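Local coordinates for protein beta-galactosidase (PDB 3OG2) that probably hydrolyses terminal non-reducing beta-D-galactose residues from beta-D-galactosides, as a glycoprotein of glycoside hydrolase family 35, at residues Gln133-Lys138 / Ala143-His148; Gly126-Trp131 / Gly137-Asp142; Leu81-Pro86 / Thr150-Ala155. One frame throughout, in Å; residues are numbered along the deposited sequence.

Contact 1 (Gln133-Lys138 / Ala143-His148). With NAG (2-acetamido-2-deoxy-beta-D-glucopyranose), chain E.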
loop_
_atom_site.group_PDB
_atom_site.type_symbol
_atom_site.label_atom_id
_atom_site.label_comp_id
_atom_site.label_asym_id
_atom_site.label_seq_id
_atom_site.Cartn_x
_atom_site.Cartn_y
_atom_site.Cartn_z
ATOM N N GLN A 133 21.297 -3.178 -15.263
ATOM C CA GLN A 133 22.039 -4.400 -15.464
ATOM C C GLN A 133 23.265 -4.190 -16.360
ATOM O O GLN A 133 24.171 -5.017 -16.285
ATOM C CB GLN A 133 21.149 -5.496 -16.091
ATOM C CG GLN A 133 19.920 -5.814 -15.248
ATOM C CD GLN A 133 19.401 -7.214 -15.438
ATOM O OE1 GLN A 133 19.688 -7.865 -16.476
ATOM N NE2 GLN A 133 18.602 -7.747 -14.493
ATOM N N ARG A 134 23.302 -3.102 -17.123
ATOM C CA ARG A 134 24.428 -2.829 -17.976
ATOM C C ARG A 134 25.454 -1.907 -17.306
ATOM O O ARG A 134 26.413 -1.460 -17.934
ATOM C CB ARG A 134 23.944 -2.161 -19.266
ATOM C CG ARG A 134 22.953 -3.083 -19.996
ATOM C CD ARG A 134 22.774 -2.631 -21.437
ATOM N NE ARG A 134 22.403 -1.226 -21.653
ATOM C CZ ARG A 134 21.137 -0.788 -21.747
ATOM N NH1 ARG A 134 20.111 -1.647 -21.630
ATOM N NH2 ARG A 134 20.859 0.495 -21.980
ATOM N N VAL A 135 25.279 -1.595 -16.024
ATOM C CA VAL A 135 26.267 -0.801 -15.265
ATOM C C VAL A 135 27.153 -1.756 -14.523
ATOM O O VAL A 135 26.684 -2.545 -13.711
ATOM C CB VAL A 135 25.499 0.136 -14.313
ATOM C CG1 VAL A 135 26.481 0.835 -13.378
ATOM C CG2 VAL A 135 24.718 1.165 -15.114
ATOM N N LYS A 136 28.465 -1.677 -14.802
ATOM C CA LYS A 136 29.368 -2.675 -14.198
ATOM C C LYS A 136 29.511 -2.544 -12.711
ATOM O O LYS A 136 29.646 -3.569 -12.012
ATOM C CB LYS A 136 30.751 -2.536 -14.845
ATOM C CG LYS A 136 30.724 -2.841 -16.355
ATOM C CD LYS A 136 32.131 -2.705 -17.009
ATOM C CE LYS A 136 32.046 -2.645 -18.537
ATOM N NZ LYS A 136 33.225 -2.124 -19.298
ATOM N N GLY A 137 29.547 -1.317 -12.198
ATOM C CA GLY A 137 29.852 -1.147 -10.771
ATOM C C GLY A 137 28.757 -1.655 -9.866
ATOM O O GLY A 137 27.592 -1.850 -10.262
ATOM N N LYS A 138 29.136 -1.828 -8.592
ATOM C CA LYS A 138 28.160 -2.306 -7.630
ATOM C C LYS A 138 27.094 -1.248 -7.306
ATOM O O LYS A 138 27.384 -0.067 -7.020
ATOM C CB LYS A 138 28.849 -2.714 -6.320
ATOM C CG LYS A 138 29.870 -3.826 -6.504
ATOM C CD LYS A 138 29.197 -5.179 -6.621
ATOM C CE LYS A 138 30.219 -6.308 -6.638
ATOM N NZ LYS A 138 31.413 -6.018 -5.795
ATOM N N ALA A 143 30.476 3.568 -6.557
ATOM C CA ALA A 143 30.991 3.255 -7.894
ATOM C C ALA A 143 30.450 4.351 -8.797
ATOM O O ALA A 143 29.211 4.585 -8.801
ATOM C CB ALA A 143 30.554 1.892 -8.412
ATOM N N PRO A 144 31.294 5.088 -9.497
ATOM C CA PRO A 144 30.819 6.292 -10.185
ATOM C C PRO A 144 29.882 5.979 -11.328
ATOM O O PRO A 144 29.052 6.855 -11.652
ATOM C CB PRO A 144 32.084 7.012 -10.652
ATOM C CG PRO A 144 33.090 5.887 -10.718
ATOM C CD PRO A 144 32.750 4.940 -9.594
ATOM N N ASP A 145 29.982 4.780 -11.945
ATOM C CA ASP A 145 29.012 4.507 -13.016
ATOM C C ASP A 145 27.600 4.348 -12.454
ATOM O O ASP A 145 26.639 4.837 -13.047
ATOM C CB ASP A 145 29.407 3.287 -13.850
ATOM C CG ASP A 145 29.824 2.072 -13.023
ATOM O OD1 ASP A 145 29.898 2.124 -11.779
ATOM O OD2 ASP A 145 30.079 0.993 -13.609
ATOM N N TYR A 146 27.453 3.773 -11.267
ATOM C CA TYR A 146 26.170 3.710 -10.564
ATOM C C TYR A 146 25.748 5.118 -10.167
ATOM O O TYR A 146 24.621 5.570 -10.448
ATOM C CB TYR A 146 26.217 2.771 -9.320
ATOM C CG TYR A 146 24.920 3.001 -8.525
ATOM C CD1 TYR A 146 23.705 2.525 -9.046
ATOM C CD2 TYR A 146 24.911 3.719 -7.328
ATOM C CE1 TYR A 146 22.522 2.729 -8.348
ATOM C CE2 TYR A 146 23.743 3.946 -6.653
ATOM C CZ TYR A 146 22.546 3.450 -7.170
ATOM O OH TYR A 146 21.382 3.708 -6.480
ATOM N N LEU A 147 26.621 5.859 -9.463
ATOM C CA LEU A 147 26.225 7.181 -8.951
ATOM C C LEU A 147 25.738 8.067 -10.081
ATOM O O LEU A 147 24.683 8.705 -10.030
ATOM C CB LEU A 147 27.407 7.932 -8.290
ATOM C CG LEU A 147 27.835 7.347 -6.936
ATOM C CD1 LEU A 147 28.898 8.255 -6.361
ATOM C CD2 LEU A 147 26.664 7.213 -5.959
ATOM N N HIS A 148 26.546 8.094 -11.163
ATOM C CA HIS A 148 26.185 9.032 -12.213
ATOM C C HIS A 148 24.978 8.517 -12.989
ATOM O O HIS A 148 24.212 9.329 -13.528
ATOM C CB HIS A 148 27.431 9.315 -13.055
ATOM C CG HIS A 148 28.496 9.993 -12.241
ATOM N ND1 HIS A 148 28.291 10.945 -11.268
ATOM C CD2 HIS A 148 29.830 9.796 -12.350
ATOM C CE1 HIS A 148 29.473 11.317 -10.774
ATOM N NE2 HIS A 148 30.378 10.634 -11.414
HETATM C C1 NAG E . 29.015 -0.987 -21.209
HETATM C C2 NAG E . 28.008 -0.147 -22.015
HETATM C C3 NAG E . 28.639 0.994 -22.794
HETATM C C4 NAG E . 29.599 1.839 -21.935
HETATM C C5 NAG E . 30.501 0.873 -21.149
HETATM C C6 NAG E . 31.484 1.662 -20.277
HETATM C C7 NAG E . 25.807 -0.843 -22.868
HETATM C C8 NAG E . 25.177 -1.421 -24.122
HETATM N N2 NAG E . 27.142 -0.909 -22.868
HETATM O O3 NAG E . 27.668 1.849 -23.383
HETATM O O4 NAG E . 30.379 2.665 -22.809
HETATM O O5 NAG E . 29.686 -0.031 -20.367
HETATM O O6 NAG E . 32.615 0.925 -19.870
HETATM O O7 NAG E . 25.104 -0.085 -22.179
HETATM O O HOH W 1 29.403 0.411 -16.571
#
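The first torsions of D145 and V135 bring the D145 carboxylate and V135 CG1 together: the carboxylate of D145 stands between its own backbone N and carbonyl carbon (chi1 47°), while V135 CG1 lies anti to the V135 backbone N. The two side chains pass in opposite directions, and V135 CG1 comes to 3.6 Å from D145 CG. D145 OD2 then accepts a hydrogen bond from G137 N at 2.8 Å. The donor arrives on the syn side, 26° out of the carboxylate plane, and the N-H...O angle of 146° shows a moderately bent bond. A water takes the hydrogen of K136 N at 2.9 Å and donates to D145 OD2, so this one oxygen is bonded directly to G137 N and through the water to K136 N. D145 OD1 accepts a weak bond from Y146 N, at 3.0 Å. Beside the carboxylate, A143 CB packs on G137 CA at 3.9 Å.

R134 and K136 of the same loop segment also bind the N-acetylglucosamine of a glycan attached to the protein. R134 NE donates to its O7 at 3.0 Å, in the guanidinium plane, and K136 NZ reaches its O6.

A143 is the N-cap of helix 144-163, so the contact fastens the loop that follows strand 110-116 onto the first turn of that helix. Helix 193-205 adjoins it through Y195, which touches Y146 and L147.

Contact 2 (Gly126-Trp131 / Gly137-Asp142)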
loop_
_atom_site.group_PDB
_atom_site.type_symbol
_atom_site.label_atom_id
_atom_site.label_comp_id
_atom_site.label_asym_id
_atom_site.label_seq_id
_atom_site.Cartn_x
_atom_site.Cartn_y
_atom_site.Cartn_z
ATOM N N GLY A 126 13.452 -3.300 -7.435
ATOM C CA GLY A 126 13.443 -2.430 -6.290
ATOM C C GLY A 126 13.445 -0.941 -6.696
ATOM O O GLY A 126 13.842 -0.100 -5.867
ATOM N N GLY A 127 12.955 -0.645 -7.877
ATOM C CA GLY A 127 12.901 0.724 -8.396
ATOM C C GLY A 127 13.963 0.953 -9.452
ATOM O O GLY A 127 13.852 1.897 -10.259
ATOM N N PHE A 128 15.021 0.141 -9.491
ATOM C CA PHE A 128 16.080 0.370 -10.459
ATOM C C PHE A 128 15.604 -0.000 -11.872
ATOM O O PHE A 128 15.157 -1.142 -12.063
ATOM C CB PHE A 128 17.292 -0.530 -10.122
ATOM C CG PHE A 128 18.102 -0.065 -8.919
ATOM C CD1 PHE A 128 18.099 1.253 -8.487
ATOM C CD2 PHE A 128 18.892 -1.026 -8.266
ATOM C CE1 PHE A 128 18.919 1.650 -7.407
ATOM C CE2 PHE A 128 19.712 -0.590 -7.221
ATOM C CZ PHE A 128 19.754 0.730 -6.816
ATOM N N PRO A 129 15.757 0.878 -12.849
ATOM C CA PRO A 129 15.449 0.497 -14.231
ATOM C C PRO A 129 16.354 -0.664 -14.681
ATOM O O PRO A 129 17.529 -0.811 -14.282
ATOM C CB PRO A 129 15.797 1.730 -15.056
ATOM C CG PRO A 129 15.722 2.863 -14.049
ATOM C CD PRO A 129 16.223 2.267 -12.753
ATOM N N GLY A 130 15.832 -1.516 -15.572
ATOM C CA GLY A 130 16.580 -2.704 -15.993
ATOM C C GLY A 130 17.895 -2.366 -16.706
ATOM O O GLY A 130 18.781 -3.233 -16.760
ATOM N N TRP A 131 18.014 -1.134 -17.255
ATOM C CA TRP A 131 19.308 -0.793 -17.848
ATOM C C TRP A 131 20.432 -0.665 -16.832
ATOM O O TRP A 131 21.596 -0.641 -17.271
ATOM C CB TRP A 131 19.143 0.440 -18.710
ATOM C CG TRP A 131 18.411 1.631 -18.194
ATOM C CD1 TRP A 131 17.119 1.934 -18.411
ATOM C CD2 TRP A 131 18.971 2.695 -17.419
ATOM N NE1 TRP A 131 16.781 3.108 -17.817
ATOM C CE2 TRP A 131 17.897 3.610 -17.202
ATOM C CE3 TRP A 131 20.242 2.993 -16.892
ATOM C CZ2 TRP A 131 18.031 4.799 -16.475
ATOM C CZ3 TRP A 131 20.341 4.186 -16.170
ATOM C CH2 TRP A 131 19.258 5.066 -15.973
ATOM N N GLY A 137 29.547 -1.317 -12.198
ATOM C CA GLY A 137 29.852 -1.147 -10.771
ATOM C C GLY A 137 28.757 -1.655 -9.866
ATOM O O GLY A 137 27.592 -1.850 -10.262
ATOM N N LYS A 138 29.136 -1.828 -8.592
ATOM C CA LYS A 138 28.160 -2.306 -7.630
ATOM C C LYS A 138 27.094 -1.248 -7.306
ATOM O O LYS A 138 27.384 -0.067 -7.020
ATOM C CB LYS A 138 28.849 -2.714 -6.320
ATOM C CG LYS A 138 29.870 -3.826 -6.504
ATOM C CD LYS A 138 29.197 -5.179 -6.621
ATOM C CE LYS A 138 30.219 -6.308 -6.638
ATOM N NZ LYS A 138 31.413 -6.018 -5.795
ATOM N N LEU A 139 25.846 -1.706 -7.334
ATOM C CA LEU A 139 24.735 -0.796 -7.101
ATOM C C LEU A 139 24.673 -0.374 -5.651
ATOM O O LEU A 139 25.055 -1.157 -4.746
ATOM C CB LEU A 139 23.403 -1.466 -7.516
ATOM C CG LEU A 139 23.424 -2.077 -8.920
ATOM C CD1 LEU A 139 22.128 -2.810 -9.220
ATOM C CD2 LEU A 139 23.766 -1.078 -10.020
ATOM N N ARG A 140 24.201 0.851 -5.386
ATOM C CA ARG A 140 24.057 1.390 -4.033
ATOM C C ARG A 140 25.431 1.498 -3.374
ATOM O O ARG A 140 25.552 1.366 -2.159
ATOM C CB ARG A 140 23.119 0.574 -3.125
ATOM C CG ARG A 140 21.719 0.438 -3.783
ATOM C CD ARG A 140 20.810 -0.453 -2.966
ATOM N NE ARG A 140 20.466 0.248 -1.693
ATOM C CZ ARG A 140 19.965 -0.409 -0.632
ATOM N NH1 ARG A 140 19.778 -1.737 -0.687
ATOM N NH2 ARG A 140 19.693 0.284 0.453
ATOM N N THR A 141 26.440 1.801 -4.182
ATOM C CA THR A 141 27.771 2.177 -3.665
ATOM C C THR A 141 28.231 3.434 -4.371
ATOM O O THR A 141 27.545 3.904 -5.294
ATOM C CB THR A 141 28.810 1.082 -3.899
ATOM O OG1 THR A 141 29.182 1.037 -5.285
ATOM C CG2 THR A 141 28.314 -0.290 -3.451
ATOM N N ASP A 142 29.411 3.938 -3.979
ATOM C CA ASP A 142 29.871 5.125 -4.750
ATOM C C ASP A 142 30.655 4.749 -6.001
ATOM O O ASP A 142 31.351 5.645 -6.510
ATOM C CB ASP A 142 30.611 6.117 -3.856
ATOM C CG ASP A 142 31.743 5.483 -3.072
ATOM O OD1 ASP A 142 31.819 4.260 -2.973
ATOM O OD2 ASP A 142 32.534 6.331 -2.573
#
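The loop between strand 110-116 and helix 144-163 of the TIM-barrel domain folds back on itself here, with F128 set against a type II beta turn running from K138 to T141. Inside the turn, T141 OG1 donates to K138 O at 2.7 Å, with the donor tilted 33° from the carbonyl plane. The two central residues of the turn, L139 and R140, supply the surface that F128 meets.

L139 and F128 slide past each other in opposite directions: L139 CB lies 3.8 Å from F128 CE2, and L139 CD1 is equally close to F128 CD2. The approach of L139 CB to the ring is oblique. R140 meets the same ring differently, its CG lying in the ring plane at the edge, 3.6 Å from F128 CZ. Here the side chains cross at about a right angle, and the ring and guanidinium planes are 64° apart. A bend at chi3 (69°) turns the arginine chain beyond CD, and its NH2 forms a salt bridge with E178, while NH1 donates to N790 O.

All three touching residues are buried, and no hydrogen bond links the two segments. The direct contact is apolar, consistent with mainly dispersive attraction, with R140 lending methylenes to the ring while E178 probably balances its charge. The R140 side chain is about 5 Å from those of the galactose-binding residues N179 and E180, so its charge may contribute to the electrostatics there.

Contact 3 (Leu81-Pro86 / Thr150-Ala155)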
loop_
_atom_site.group_PDB
_atom_site.type_symbol
_atom_site.label_atom_id
_atom_site.label_comp_id
_atom_site.label_asym_id
_atom_site.label_seq_id
_atom_site.Cartn_x
_atom_site.Cartn_y
_atom_site.Cartn_z
ATOM N N LEU A 81 9.759 3.493 -13.671
ATOM C CA LEU A 81 8.636 3.988 -14.516
ATOM C C LEU A 81 8.901 5.344 -15.132
ATOM O O LEU A 81 8.216 5.666 -16.113
ATOM C CB LEU A 81 7.366 4.047 -13.640
ATOM C CG LEU A 81 6.847 2.642 -13.215
ATOM C CD1 LEU A 81 5.742 2.838 -12.175
ATOM C CD2 LEU A 81 6.348 1.883 -14.421
ATOM N N LEU A 82 9.837 6.110 -14.526
ATOM C CA LEU A 82 10.035 7.497 -14.967
ATOM C C LEU A 82 11.254 7.688 -15.813
ATOM O O LEU A 82 11.404 8.765 -16.417
ATOM C CB LEU A 82 10.155 8.392 -13.717
ATOM C CG LEU A 82 8.989 8.255 -12.743
ATOM C CD1 LEU A 82 9.080 9.370 -11.700
ATOM C CD2 LEU A 82 7.629 8.331 -13.436
ATOM N N GLU A 83 12.159 6.722 -15.891
ATOM C CA GLU A 83 13.330 6.854 -16.763
ATOM C C GLU A 83 13.577 5.517 -17.448
ATOM O O GLU A 83 14.664 4.940 -17.389
ATOM C CB GLU A 83 14.563 7.382 -16.006
ATOM C CG GLU A 83 15.588 7.976 -16.978
ATOM C CD GLU A 83 16.908 8.334 -16.338
ATOM O OE1 GLU A 83 17.149 7.999 -15.191
ATOM O OE2 GLU A 83 17.743 8.967 -17.039
ATOM N N GLY A 84 12.502 5.027 -18.104
ATOM C CA GLY A 84 12.640 3.748 -18.810
ATOM C C GLY A 84 13.690 3.797 -19.896
ATOM O O GLY A 84 14.330 2.784 -20.176
ATOM N N LYS A 85 13.891 4.950 -20.542
ATOM C CA LYS A 85 15.008 5.147 -21.455
ATOM C C LYS A 85 16.089 5.973 -20.782
ATOM O O LYS A 85 15.749 7.069 -20.282
ATOM C CB LYS A 85 14.567 5.889 -22.721
ATOM C CG LYS A 85 15.725 6.052 -23.654
ATOM C CD LYS A 85 15.577 5.836 -25.065
ATOM C CE LYS A 85 16.849 6.155 -25.902
ATOM N NZ LYS A 85 16.395 6.817 -27.161
ATOM N N PRO A 86 17.293 5.486 -20.683
ATOM C CA PRO A 86 18.311 6.224 -19.963
ATOM C C PRO A 86 18.463 7.621 -20.555
ATOM O O PRO A 86 18.567 7.770 -21.790
ATOM C CB PRO A 86 19.596 5.437 -20.160
ATOM C CG PRO A 86 19.189 4.157 -20.808
ATOM C CD PRO A 86 17.771 4.227 -21.239
ATOM N N THR A 150 22.351 7.585 -11.555
ATOM C CA THR A 150 21.194 8.064 -10.766
ATOM C C THR A 150 20.974 9.570 -10.872
ATOM O O THR A 150 19.936 10.089 -10.425
ATOM C CB THR A 150 21.337 7.733 -9.272
ATOM O OG1 THR A 150 22.370 8.534 -8.675
ATOM C CG2 THR A 150 21.593 6.265 -8.998
ATOM N N ASP A 151 21.965 10.289 -11.409
ATOM C CA ASP A 151 21.940 11.748 -11.275
ATOM C C ASP A 151 20.756 12.378 -11.982
ATOM O O ASP A 151 20.124 13.305 -11.436
ATOM C CB ASP A 151 23.198 12.391 -11.887
ATOM C CG ASP A 151 24.428 12.231 -11.001
ATOM O OD1 ASP A 151 24.307 12.098 -9.763
ATOM O OD2 ASP A 151 25.545 12.326 -11.566
ATOM N N ASN A 152 20.445 11.982 -13.197
ATOM C CA ASN A 152 19.367 12.620 -13.942
ATOM C C ASN A 152 18.044 12.379 -13.223
ATOM O O ASN A 152 17.236 13.323 -13.096
ATOM C CB ASN A 152 19.340 12.028 -15.368
ATOM C CG ASN A 152 18.349 12.775 -16.249
ATOM O OD1 ASN A 152 18.298 14.002 -16.293
ATOM N ND2 ASN A 152 17.546 12.023 -17.006
ATOM N N TYR A 153 17.787 11.178 -12.759
ATOM C CA TYR A 153 16.531 10.896 -12.069
ATOM C C TYR A 153 16.452 11.722 -10.816
ATOM O O TYR A 153 15.414 12.364 -10.557
ATOM C CB TYR A 153 16.490 9.372 -11.720
ATOM C CG TYR A 153 15.389 9.085 -10.735
ATOM C CD1 TYR A 153 14.024 9.153 -11.116
ATOM C CD2 TYR A 153 15.680 8.737 -9.418
ATOM C CE1 TYR A 153 13.018 8.878 -10.148
ATOM C CE2 TYR A 153 14.711 8.482 -8.492
ATOM C CZ TYR A 153 13.379 8.550 -8.859
ATOM O OH TYR A 153 12.403 8.283 -7.936
ATOM N N VAL A 154 17.501 11.760 -9.995
ATOM C CA VAL A 154 17.339 12.504 -8.726
ATOM C C VAL A 154 17.191 13.972 -8.984
ATOM O O VAL A 154 16.355 14.656 -8.351
ATOM C CB VAL A 154 18.468 12.199 -7.719
ATOM C CG1 VAL A 154 18.213 12.975 -6.440
ATOM C CG2 VAL A 154 18.533 10.669 -7.486
ATOM N N ALA A 155 17.944 14.527 -9.949
ATOM C CA ALA A 155 17.821 15.942 -10.234
ATOM C C ALA A 155 16.396 16.295 -10.602
ATOM O O ALA A 155 15.865 17.325 -10.153
ATOM C CB ALA A 155 18.797 16.323 -11.346
HETATM O O HOH W 2 19.150 9.041 -13.773
#
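E83 and N152 present their flat ends at a steep mutual tilt, carboxylate and amide planes being 60° apart. N152 ND2 donates to E83 OE2 at 3.1 Å, and the N-H...O angle of 175° makes the bond almost straight. It lies nearly in the amide plane of N152, yet reaches OE2 from above the carboxylate, 63° out of that plane. The extended chain of E83, with CG opposite its backbone N, carries the carboxylate across to the helix.

The other carboxylate oxygen, E83 OE1, lies 3.8 Å from Y153 CB. A water bonded to E83 OE1 at 2.7 Å accepts a hydrogen bond from Y153 N, also at 2.7 Å, joining the acid to the helix backbone. W79 NE1 also bonds to E83 OE1 and G87 N to OE2, so several donors hold this buried carboxylate and would be expected to favour its ionised form. In a separate apolar touch, L82 CD1 comes to the edge of the Y153 ring, near its plane, at 4.3 Å from Y153 CE1.

The contact joins the end of helix 79-82, which follows barrel strand 72-76, and the loop after it to helix 144-163 further along the chain. From that helix Y153 extends to strand 110-116, where its OH bonds to P115 O, and D151 faces helix 193-205 through Y198 and Q202.

In the fold
Contact 1 lies at the surface beside a glycan, whereas contacts 2 and 3 are buried. Contacts 1 and 3 both use helix 144-163, the first at its opening turn and the other further along; contacts 1 and 2 share G137 and K138. Their chemistry differs accordingly: a water-assisted carboxylate gripping loop peptides at the surface, an apolar contact with no hydrogen bond across its two segments, and a buried acid reaching from the loop after helix 79-82 to helix 144-163. Direct touches tie them together. Y146 of contact 1 packs on F128 and R140 of contact 2, and W131 NE1 of contact 2 probably hydrogen-bonds E83 O of contact 3, at 2.8 Å.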